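Local coordinates for IroE-like serine hydrolase (Shewanella oneidensis, PDB 3GFF), which is probably a serine hydrolase of the alpha/beta-hydrolase superfamily that acts on ester bonds, at residues M87-P99 / L172-E184. Numbering follows the deposited sequence.
Sequences MRDYTPTHTLVLP and LWFDSPHYLTLLE
Pro92 points CG almost straight down at the middle of one face of the Tyr179 ring, with CB beside it and the rest of the proline ring tilted up and away: CG stands 3.4 Å from the phenol centroid and 10° off the ring normal, a CH-pi contact. The phenol hydroxyl extends past the proline to hydrogen-bond Glu153. An alanine in place of Tyr179 would take the ring away, which is likely to open a gap under Pro92 CG and leave Glu153 without its hydroxyl partner.

Beside this pair, Thr93 OG1 donates to Asp175 OD2 in a very short hydrogen bond of 2.5 Å. The other carboxylate oxygen, OD1, accepts from a water that also bonds Thr95 OG1, and so Asp175 joins both threonines. Its CG lies anti to the backbone N (chi1 -173°), which carries the carboxylate out to them. Thr95 OG1 additionally accepts from Val97 N, closing an ST turn, and a second water links Val97 O to Asp175 N.

Asp175 is the third residue of a type II turn running from Trp173 to Ser176, and the second, Phe174, puts its ring among Thr91, Thr93 and Thr95. Thr91 CG2 sits over one face, 3.7 Å from the Phe174 centroid, while Thr93 O approaches the ring edge, 3.2 Å from Phe174 CE2. Thr95 CG2 and the selenomethionine methyl of Met87 meet the same ring obliquely. Farther along, Pro99 CD lies 3.6 Å from Trp173 CE3, and a water spans Pro99 O and Ser176 O.

The contact thus ties the loop after helix 86-89 to the turn leading into helix 178-189. Trp173 lies near, though not touching, the probable catalytic triad of Ser145, His247 and Asp169. Helix 146-156, which follows the probable nucleophile elbow, touches Met87, Phe174 and Pro92 through Phe146, Leu149 and Glu153, whereas helix 215-230 touches Trp173 and Pro99 through Tyr215.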
loop_
_atom_site.group_PDB
_atom_site.type_symbol
_atom_site.label_atom_id
_atom_site.label_comp_id
_atom_site.label_asym_id
_atom_site.label_seq_id
_atom_site.Cartn_x
_atom_site.Cartn_y
_atom_site.Cartn_z
HETATM N N MSE A 87 15.351 20.649 -6.880
HETATM C CA MSE A 87 14.727 21.774 -7.560
HETATM C C MSE A 87 15.355 21.984 -8.935
HETATM O O MSE A 87 14.723 22.497 -9.823
HETATM C CB MSE A 87 14.774 23.056 -6.728
HETATM C CG MSE A 87 13.761 23.092 -5.554
HETATM SE SE MSE A 87 11.884 22.894 -6.135
HETATM C CE MSE A 87 11.890 24.494 -7.182
ATOM N N ARG A 88 16.588 21.564 -9.106
ATOM C CA ARG A 88 17.274 21.756 -10.366
ATOM C C ARG A 88 16.802 20.729 -11.360
ATOM O O ARG A 88 16.446 21.090 -12.466
ATOM C CB ARG A 88 18.782 21.639 -10.180
ATOM C CG ARG A 88 19.646 21.936 -11.408
ATOM C CD ARG A 88 21.046 21.380 -11.181
ATOM N NE ARG A 88 21.006 19.925 -11.054
ATOM C CZ ARG A 88 22.032 19.159 -10.693
ATOM N NH1 ARG A 88 23.221 19.690 -10.403
ATOM N NH2 ARG A 88 21.872 17.842 -10.612
ATOM N N ASP A 89 16.745 19.461 -10.937
ATOM C CA ASP A 89 16.465 18.344 -11.827
ATOM C C ASP A 89 15.012 18.043 -12.090
ATOM O O ASP A 89 14.712 17.420 -13.080
ATOM C CB ASP A 89 17.082 17.076 -11.254
ATOM C CG ASP A 89 18.596 17.153 -11.137
ATOM O OD1 ASP A 89 19.233 17.905 -11.912
ATOM O OD2 ASP A 89 19.155 16.447 -10.265
ATOM N N TYR A 90 14.117 18.464 -11.210
ATOM C CA TYR A 90 12.710 18.115 -11.341
ATOM C C TYR A 90 11.854 19.215 -11.929
ATOM O O TYR A 90 10.655 19.012 -12.094
ATOM C CB TYR A 90 12.156 17.627 -9.982
ATOM C CG TYR A 90 12.540 16.209 -9.605
ATOM C CD1 TYR A 90 13.650 15.587 -10.159
ATOM C CD2 TYR A 90 11.845 15.526 -8.622
ATOM C CE1 TYR A 90 14.008 14.322 -9.813
ATOM C CE2 TYR A 90 12.219 14.219 -8.244
ATOM C CZ TYR A 90 13.311 13.639 -8.834
ATOM O OH TYR A 90 13.742 12.358 -8.476
ATOM N N THR A 91 12.470 20.362 -12.248
ATOM C CA THR A 91 11.760 21.515 -12.819
ATOM C C THR A 91 12.099 21.707 -14.292
ATOM O O THR A 91 13.251 21.745 -14.666
ATOM C CB THR A 91 12.002 22.806 -11.986
ATOM O OG1 THR A 91 13.400 23.086 -11.866
ATOM C CG2 THR A 91 11.385 22.636 -10.567
ATOM N N PRO A 92 11.071 21.747 -15.150
ATOM C CA PRO A 92 11.280 21.875 -16.584
ATOM C C PRO A 92 11.582 23.293 -17.050
ATOM O O PRO A 92 12.233 23.469 -18.102
ATOM C CB PRO A 92 9.964 21.373 -17.165
ATOM C CG PRO A 92 8.925 21.664 -16.089
ATOM C CD PRO A 92 9.641 21.624 -14.789
ATOM N N THR A 93 11.109 24.285 -16.288
ATOM C CA THR A 93 11.346 25.675 -16.583
ATOM C C THR A 93 11.946 26.371 -15.356
ATOM O O THR A 93 11.807 25.907 -14.222
ATOM C CB THR A 93 10.041 26.385 -17.056
ATOM O OG1 THR A 93 8.997 26.231 -16.076
ATOM C CG2 THR A 93 9.563 25.784 -18.374
ATOM N N HIS A 94 12.611 27.482 -15.628
ATOM C CA HIS A 94 13.251 28.305 -14.638
ATOM C C HIS A 94 12.362 29.477 -14.211
ATOM O O HIS A 94 11.834 30.196 -15.039
ATOM C CB HIS A 94 14.557 28.874 -15.205
ATOM C CG HIS A 94 15.248 29.836 -14.284
ATOM N ND1 HIS A 94 15.860 29.438 -13.113
ATOM C CD2 HIS A 94 15.404 31.186 -14.351
ATOM C CE1 HIS A 94 16.359 30.500 -12.500
ATOM N NE2 HIS A 94 16.068 31.574 -13.213
ATOM N N THR A 95 12.234 29.649 -12.902
ATOM C CA THR A 95 11.568 30.804 -12.288
ATOM C C THR A 95 12.096 30.899 -10.862
ATOM O O THR A 95 12.477 29.893 -10.261
ATOM C CB THR A 95 10.015 30.724 -12.263
ATOM O OG1 THR A 95 9.467 31.942 -11.726
ATOM C CG2 THR A 95 9.547 29.559 -11.402
ATOM N N LEU A 96 12.122 32.123 -10.345
ATOM C CA LEU A 96 12.544 32.416 -8.976
ATOM C C LEU A 96 11.340 32.661 -8.068
ATOM O O LEU A 96 11.534 32.947 -6.889
ATOM C CB LEU A 96 13.413 33.672 -8.960
ATOM C CG LEU A 96 14.724 33.615 -9.756
ATOM C CD1 LEU A 96 15.364 34.989 -9.898
ATOM C CD2 LEU A 96 15.687 32.569 -9.143
ATOM N N VAL A 97 10.116 32.530 -8.587
ATOM C CA VAL A 97 8.931 32.875 -7.826
ATOM C C VAL A 97 7.875 31.770 -7.740
ATOM O O VAL A 97 7.836 30.866 -8.561
ATOM C CB VAL A 97 8.213 34.181 -8.380
ATOM C CG1 VAL A 97 9.098 35.446 -8.240
ATOM C CG2 VAL A 97 7.748 33.997 -9.841
ATOM N N LEU A 98 7.052 31.864 -6.691
ATOM C CA LEU A 98 5.894 31.001 -6.494
ATOM C C LEU A 98 4.775 31.606 -7.368
ATOM O O LEU A 98 4.926 32.706 -7.849
ATOM C CB LEU A 98 5.468 31.000 -5.016
ATOM C CG LEU A 98 6.407 30.350 -3.996
ATOM C CD1 LEU A 98 6.285 30.973 -2.617
ATOM C CD2 LEU A 98 6.174 28.812 -3.954
ATOM N N PRO A 99 3.652 30.883 -7.575
ATOM C CA PRO A 99 2.531 31.387 -8.391
ATOM C C PRO A 99 1.968 32.725 -7.937
ATOM O O PRO A 99 1.386 33.474 -8.742
ATOM C CB PRO A 99 1.472 30.294 -8.226
ATOM C CG PRO A 99 2.235 29.070 -7.939
ATOM C CD PRO A 99 3.385 29.516 -7.081
ATOM N N LEU A 172 1.839 20.964 -10.844
ATOM C CA LEU A 172 1.575 21.785 -12.022
ATOM C C LEU A 172 1.568 23.277 -11.688
ATOM O O LEU A 172 1.672 24.116 -12.585
ATOM C CB LEU A 172 0.230 21.391 -12.691
ATOM C CG LEU A 172 0.126 19.989 -13.332
ATOM C CD1 LEU A 172 -1.311 19.697 -13.918
ATOM C CD2 LEU A 172 1.136 19.871 -14.447
ATOM N N TRP A 173 1.394 23.617 -10.413
ATOM C CA TRP A 173 1.474 25.010 -9.987
ATOM C C TRP A 173 2.870 25.625 -10.260
ATOM O O TRP A 173 3.018 26.865 -10.403
ATOM C CB TRP A 173 1.112 25.144 -8.511
ATOM C CG TRP A 173 2.027 24.386 -7.613
ATOM C CD1 TRP A 173 1.822 23.146 -7.113
ATOM C CD2 TRP A 173 3.325 24.804 -7.143
ATOM N NE1 TRP A 173 2.887 22.769 -6.330
ATOM C CE2 TRP A 173 3.832 23.759 -6.348
ATOM C CE3 TRP A 173 4.099 25.958 -7.319
ATOM C CZ2 TRP A 173 5.071 23.826 -5.724
ATOM C CZ3 TRP A 173 5.339 26.022 -6.718
ATOM C CH2 TRP A 173 5.811 24.960 -5.916
ATOM N N PHE A 174 3.888 24.774 -10.406
ATOM C CA PHE A 174 5.214 25.301 -10.589
ATOM C C PHE A 174 5.286 26.096 -11.888
ATOM O O PHE A 174 4.907 25.607 -12.953
ATOM C CB PHE A 174 6.294 24.234 -10.532
ATOM C CG PHE A 174 7.659 24.795 -10.735
ATOM C CD1 PHE A 174 8.317 25.405 -9.707
ATOM C CD2 PHE A 174 8.226 24.808 -11.982
ATOM C CE1 PHE A 174 9.549 25.977 -9.899
ATOM C CE2 PHE A 174 9.466 25.363 -12.182
ATOM C CZ PHE A 174 10.137 25.928 -11.139
ATOM N N ASP A 175 5.748 27.340 -11.770
ATOM C CA ASP A 175 5.901 28.253 -12.893
ATOM C C ASP A 175 4.630 28.320 -13.724
ATOM O O ASP A 175 4.697 28.384 -14.957
ATOM C CB ASP A 175 7.128 27.870 -13.734
ATOM C CG ASP A 175 7.441 28.892 -14.833
ATOM O OD1 ASP A 175 7.015 30.053 -14.712
ATOM O OD2 ASP A 175 8.131 28.556 -15.815
ATOM N N SER A 176 3.484 28.304 -13.041
ATOM C CA SER A 176 2.167 28.494 -13.653
ATOM C C SER A 176 1.859 29.994 -13.771
ATOM O O SER A 176 2.157 30.769 -12.835
ATOM C CB SER A 176 1.050 27.833 -12.849
ATOM O OG SER A 176 1.056 28.253 -11.493
ATOM N N PRO A 177 1.172 30.391 -14.864
ATOM C CA PRO A 177 0.596 29.544 -15.928
ATOM C C PRO A 177 1.522 29.083 -17.064
ATOM O O PRO A 177 1.108 28.274 -17.883
ATOM C CB PRO A 177 -0.495 30.463 -16.516
ATOM C CG PRO A 177 0.059 31.820 -16.380
ATOM C CD PRO A 177 0.901 31.819 -15.114
ATOM N N HIS A 178 2.733 29.628 -17.121
ATOM C CA HIS A 178 3.689 29.357 -18.176
ATOM C C HIS A 178 3.964 27.889 -18.492
ATOM O O HIS A 178 3.820 27.492 -19.659
ATOM C CB HIS A 178 5.018 30.071 -17.893
ATOM C CG HIS A 178 6.081 29.824 -18.924
ATOM N ND1 HIS A 178 6.117 30.485 -20.137
ATOM C CD2 HIS A 178 7.168 29.020 -18.904
ATOM C CE1 HIS A 178 7.167 30.072 -20.830
ATOM N NE2 HIS A 178 7.819 29.177 -20.106
ATOM N N TYR A 179 4.409 27.091 -17.521
ATOM C CA TYR A 179 4.719 25.706 -17.857
ATOM C C TYR A 179 3.476 24.937 -18.288
ATOM O O TYR A 179 3.480 24.217 -19.275
ATOM C CB TYR A 179 5.519 24.952 -16.766
ATOM C CG TYR A 179 5.778 23.522 -17.188
ATOM C CD1 TYR A 179 6.551 23.257 -18.310
ATOM C CD2 TYR A 179 5.184 22.438 -16.514
ATOM C CE1 TYR A 179 6.741 22.000 -18.745
ATOM C CE2 TYR A 179 5.398 21.146 -16.941
ATOM C CZ TYR A 179 6.172 20.941 -18.062
ATOM O OH TYR A 179 6.395 19.677 -18.521
ATOM N N LEU A 180 2.409 25.108 -17.544
ATOM C CA LEU A 180 1.164 24.427 -17.817
ATOM C C LEU A 180 0.685 24.694 -19.255
ATOM O O LEU A 180 0.168 23.797 -19.881
ATOM C CB LEU A 180 0.124 24.877 -16.786
ATOM C CG LEU A 180 -1.290 24.321 -16.908
ATOM C CD1 LEU A 180 -1.277 22.781 -16.794
ATOM C CD2 LEU A 180 -2.169 24.960 -15.838
ATOM N N THR A 181 0.843 25.925 -19.758
ATOM C CA THR A 181 0.456 26.268 -21.124
ATOM C C THR A 181 1.276 25.463 -22.105
ATOM O O THR A 181 0.744 25.013 -23.115
ATOM C CB THR A 181 0.665 27.780 -21.440
ATOM O OG1 THR A 181 -0.184 28.562 -20.605
ATOM C CG2 THR A 181 0.339 28.081 -22.873
ATOM N N LEU A 182 2.577 25.307 -21.837
ATOM C CA LEU A 182 3.446 24.482 -22.701
ATOM C C LEU A 182 2.942 23.053 -22.776
ATOM O O LEU A 182 2.961 22.443 -23.845
ATOM C CB LEU A 182 4.888 24.479 -22.198
ATOM C CG LEU A 182 5.759 25.648 -22.637
ATOM C CD1 LEU A 182 4.978 26.941 -22.757
ATOM C CD2 LEU A 182 6.957 25.754 -21.706
ATOM N N LEU A 183 2.479 22.530 -21.644
ATOM C CA LEU A 183 1.907 21.172 -21.605
ATOM C C LEU A 183 0.624 21.054 -22.411
ATOM O O LEU A 183 0.448 20.093 -23.168
ATOM C CB LEU A 183 1.601 20.711 -20.181
ATOM C CG LEU A 183 2.591 19.916 -19.385
ATOM C CD1 LEU A 183 1.847 19.459 -18.133
ATOM C CD2 LEU A 183 3.082 18.725 -20.176
ATOM N N GLU A 184 -0.278 22.012 -22.205
ATOM C CA GLU A 184 -1.530 22.058 -22.926
ATOM C C GLU A 184 -1.280 22.113 -24.446
ATOM O O GLU A 184 -1.992 21.482 -25.207
ATOM C CB GLU A 184 -2.328 23.287 -22.489
ATOM C CG GLU A 184 -2.898 23.207 -21.071
ATOM C CD GLU A 184 -3.505 24.524 -20.617
ATOM O OE1 GLU A 184 -3.218 25.567 -21.234
ATOM O OE2 GLU A 184 -4.241 24.528 -19.630
HETATM O O HOH W 1 6.791 31.638 -12.412
HETATM O O HOH W 2 5.916 29.304 -9.515
HETATM O O HOH W 3 1.172 32.881 -11.393
#